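Local coordinates for avidin-related protein 4/5 (Gallus gallus, PDB 2OF8) that probably binds biotin with high affinity, as a tetrameric relative of avidin, and here holds a biotin p-nitroanilide, at residues F82-R85 with N86-V90. The protein carries 2 engineered substitutions. Residues are numbered along the deposited sequence; the frame is centred on the assembly and turned at random.
Sequences FIDR and NGKEV. With FMT (formic acid), chain H.
Phe-82 and Val-90 form an antiparallel hydrogen-bonded pair, with Phe-82 N to Val-90 O at 2.9 Å and Val-90 N to Phe-82 O at 3.0 Å, and the chain between them reverses through a type I turn from Asp-84 to Gly-87. Gly-87 N donates to Asp-84 O at 3.0 Å, and Asp-84 N also donates to Lys-88 O, one residue beyond the turn.

The Asp-84 chi1 of 74° sets CG between the backbone N and carbonyl carbon, directing OD1 to two amides: Asn-86 N at 2.9 Å, an Asx turn, and Lys-88 N at 3.0 Å, which meet it from opposite faces of the carboxylate plane. OD2 rests against Lys-88 CB at 3.4 Å and accepts a hydrogen bond from a water that also donates to Asn-86 OD1. With an alanine here, the amides of Asn-86 and Lys-88 would probably lose their shared acceptor and the water one of its partners, leaving the turn less firmly fixed. Arg-85 NH1 and NH2 both donate to O2 of a formate, probably from the crystallisation liquor, at the guanidinium edge.

On the face shared with Glu-89, Ile-83 CG2 packs on Gly-87 C at 3.7 Å; the Glu-89 carboxylate reaches Ser-5 N and Arg-120. The backbone bonds and the glycine-favouring phi of 83° at Gly-87 define a 3:5 hairpin, a type I turn with a G1 beta bulge, joining strands 74-83 and 89-98 of the avidin barrel.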
ATOM      1  N   PHE A  82     -12.373 -14.737  -8.165  1.00  8.45           N
ATOM      2  CA  PHE A  82     -13.335 -15.535  -7.421  1.00  8.59           C
ATOM      3  C   PHE A  82     -14.514 -15.897  -8.297  1.00  9.23           C
ATOM      4  O   PHE A  82     -14.985 -15.080  -9.073  1.00 10.24           O
ATOM      5  CB  PHE A  82     -13.848 -14.760  -6.212  1.00  8.74           C
ATOM      6  CG  PHE A  82     -12.796 -14.483  -5.190  1.00  8.49           C
ATOM      7  CD1 PHE A  82     -12.333 -15.499  -4.369  1.00  8.84           C
ATOM      8  CD2 PHE A  82     -12.262 -13.212  -5.033  1.00  9.28           C
ATOM      9  CE1 PHE A  82     -11.368 -15.257  -3.415  1.00  8.73           C
ATOM     10  CE2 PHE A  82     -11.295 -12.967  -4.074  1.00  9.05           C
ATOM     11  CZ  PHE A  82     -10.853 -13.989  -3.256  1.00  8.91           C
ATOM     12  N   ILE A  83     -14.986 -17.132  -8.162  1.00 10.13           N
ATOM     13  CA  ILE A  83     -16.218 -17.581  -8.804  1.00 11.82           C
ATOM     14  C   ILE A  83     -17.206 -17.921  -7.718  1.00 12.48           C
ATOM     15  O   ILE A  83     -16.911 -18.723  -6.833  1.00 13.46           O
ATOM     16  CB  ILE A  83     -16.065 -18.858  -9.643  1.00 13.55           C
ATOM     17  CG1 ILE A  83     -14.687 -19.045 -10.240  1.00 16.09           C
ATOM     18  CG2 ILE A  83     -17.127 -18.888 -10.733  1.00 13.95           C
ATOM     19  CD1 ILE A  83     -14.324 -20.504 -10.376  1.00 17.71           C
ATOM     20  N   ASP A  84     -18.390 -17.339  -7.788  1.00 13.00           N
ATOM     21  CA  ASP A  84     -19.378 -17.579  -6.748  1.00 14.21           C
ATOM     22  C   ASP A  84     -20.259 -18.784  -7.087  1.00 14.82           C
ATOM     23  O   ASP A  84     -20.039 -19.469  -8.083  1.00 14.49           O
ATOM     24  CB  ASP A  84     -20.173 -16.304  -6.433  1.00 15.03           C
ATOM     25  CG  ASP A  84     -21.181 -15.925  -7.498  1.00 14.98           C
ATOM     26  OD1 ASP A  84     -21.502 -16.729  -8.405  1.00 13.65           O
ATOM     27  OD2 ASP A  84     -21.725 -14.800  -7.476  1.00 17.35           O
ATOM     28  N   ARG A  85     -21.245 -19.046  -6.235  1.00 15.77           N
ATOM     29  CA  ARG A  85     -22.109 -20.222  -6.372  1.00 16.33           C
ATOM     30  C   ARG A  85     -22.954 -20.230  -7.649  1.00 15.97           C
ATOM     31  O   ARG A  85     -23.462 -21.284  -8.048  1.00 16.75           O
ATOM     32  CB  ARG A  85     -23.023 -20.345  -5.147  1.00 17.22           C
ATOM     33  CG  ARG A  85     -24.025 -19.208  -4.983  1.00 19.35           C
ATOM     34  CD  ARG A  85     -24.742 -19.196  -3.634  1.00 21.98           C
ATOM     35  NE  ARG A  85     -25.159 -17.839  -3.277  1.00 24.44           N
ATOM     36  CZ  ARG A  85     -24.640 -17.102  -2.297  1.00 26.42           C
ATOM     37  NH1 ARG A  85     -23.674 -17.572  -1.516  1.00 26.95           N
ATOM     38  NH2 ARG A  85     -25.110 -15.878  -2.086  1.00 28.37           N
ATOM     39  N   ASN A  86     -23.135 -19.064  -8.263  1.00 15.06           N
ATOM     40  CA  ASN A  86     -23.865 -18.934  -9.522  1.00 14.70           C
ATOM     41  C   ASN A  86     -22.959 -18.829 -10.746  1.00 14.42           C
ATOM     42  O   ASN A  86     -23.442 -18.592 -11.848  1.00 15.13           O
ATOM     43  CB  ASN A  86     -24.777 -17.707  -9.463  1.00 14.74           C
ATOM     44  CG  ASN A  86     -25.747 -17.763  -8.307  1.00 14.66           C
ATOM     45  OD1 ASN A  86     -25.850 -16.828  -7.504  1.00 15.86           O
ATOM     46  ND2 ASN A  86     -26.454 -18.874  -8.203  1.00 14.75           N
ATOM     47  N   GLY A  87     -21.651 -18.983 -10.547  1.00 13.50           N
ATOM     48  CA  GLY A  87     -20.694 -18.916 -11.634  1.00 13.53           C
ATOM     49  C   GLY A  87     -20.270 -17.510 -12.017  1.00 13.50           C
ATOM     50  O   GLY A  87     -19.568 -17.339 -13.003  1.00 14.44           O
ATOM     51  N   LYS A  88     -20.697 -16.504 -11.261  1.00 12.87           N
ATOM     52  CA  LYS A  88     -20.267 -15.129 -11.508  1.00 12.77           C
ATOM     53  C   LYS A  88     -18.834 -14.928 -11.039  1.00 11.43           C
ATOM     54  O   LYS A  88     -18.473 -15.330  -9.938  1.00 11.70           O
ATOM     55  CB  LYS A  88     -21.188 -14.143 -10.785  1.00 13.99           C
ATOM     56  CG  LYS A  88     -20.780 -12.679 -10.890  1.00 16.82           C
ATOM     57  CD  LYS A  88     -21.852 -11.763 -10.311  1.00 20.65           C
ATOM     58  CE  LYS A  88     -21.531 -11.329  -8.897  1.00 23.15           C
ATOM     59  NZ  LYS A  88     -21.112  -9.903  -8.836  1.00 25.17           N
ATOM     60  N   GLU A  89     -18.037 -14.272 -11.878  1.00 10.59           N
ATOM     61  CA  GLU A  89     -16.642 -14.012 -11.579  1.00 10.18           C
ATOM     62  C   GLU A  89     -16.411 -12.565 -11.196  1.00  9.88           C
ATOM     63  O   GLU A  89     -16.988 -11.646 -11.765  1.00 10.93           O
ATOM     64  CB  GLU A  89     -15.774 -14.335 -12.777  1.00 10.97           C
ATOM     65  CG  GLU A  89     -15.846 -15.786 -13.183  1.00 12.82           C
ATOM     66  CD  GLU A  89     -14.847 -16.107 -14.262  1.00 15.80           C
ATOM     67  OE1 GLU A  89     -14.137 -15.177 -14.721  1.00 18.99           O
ATOM     68  OE2 GLU A  89     -14.747 -17.285 -14.631  1.00 16.53           O
ATOM     69  N   VAL A  90     -15.543 -12.373 -10.217  1.00  9.41           N
ATOM     70  CA  VAL A  90     -15.097 -11.056  -9.810  1.00  9.30           C
ATOM     71  C   VAL A  90     -13.581 -11.099  -9.656  1.00  8.61           C
ATOM     72  O   VAL A  90     -13.038 -12.036  -9.060  1.00  9.24           O
ATOM     73  CB  VAL A  90     -15.742 -10.634  -8.461  1.00 10.43           C
ATOM     74  CG1 VAL A  90     -15.192  -9.295  -7.983  1.00 11.65           C
ATOM     75  CG2 VAL A  90     -17.263 -10.585  -8.556  1.00 11.99           C
TER
HETATM   76  C   FMT H 407     -21.920 -15.167   0.764  1.00 30.14           C
HETATM   77  O1  FMT H 407     -21.957 -14.473   1.788  1.00 30.04           O
HETATM   78  O2  FMT H 407     -22.580 -14.875  -0.238  1.00 30.29           O
HETATM   79  O   HOH W   1     -24.237 -14.455  -8.181  1.00 20.01           O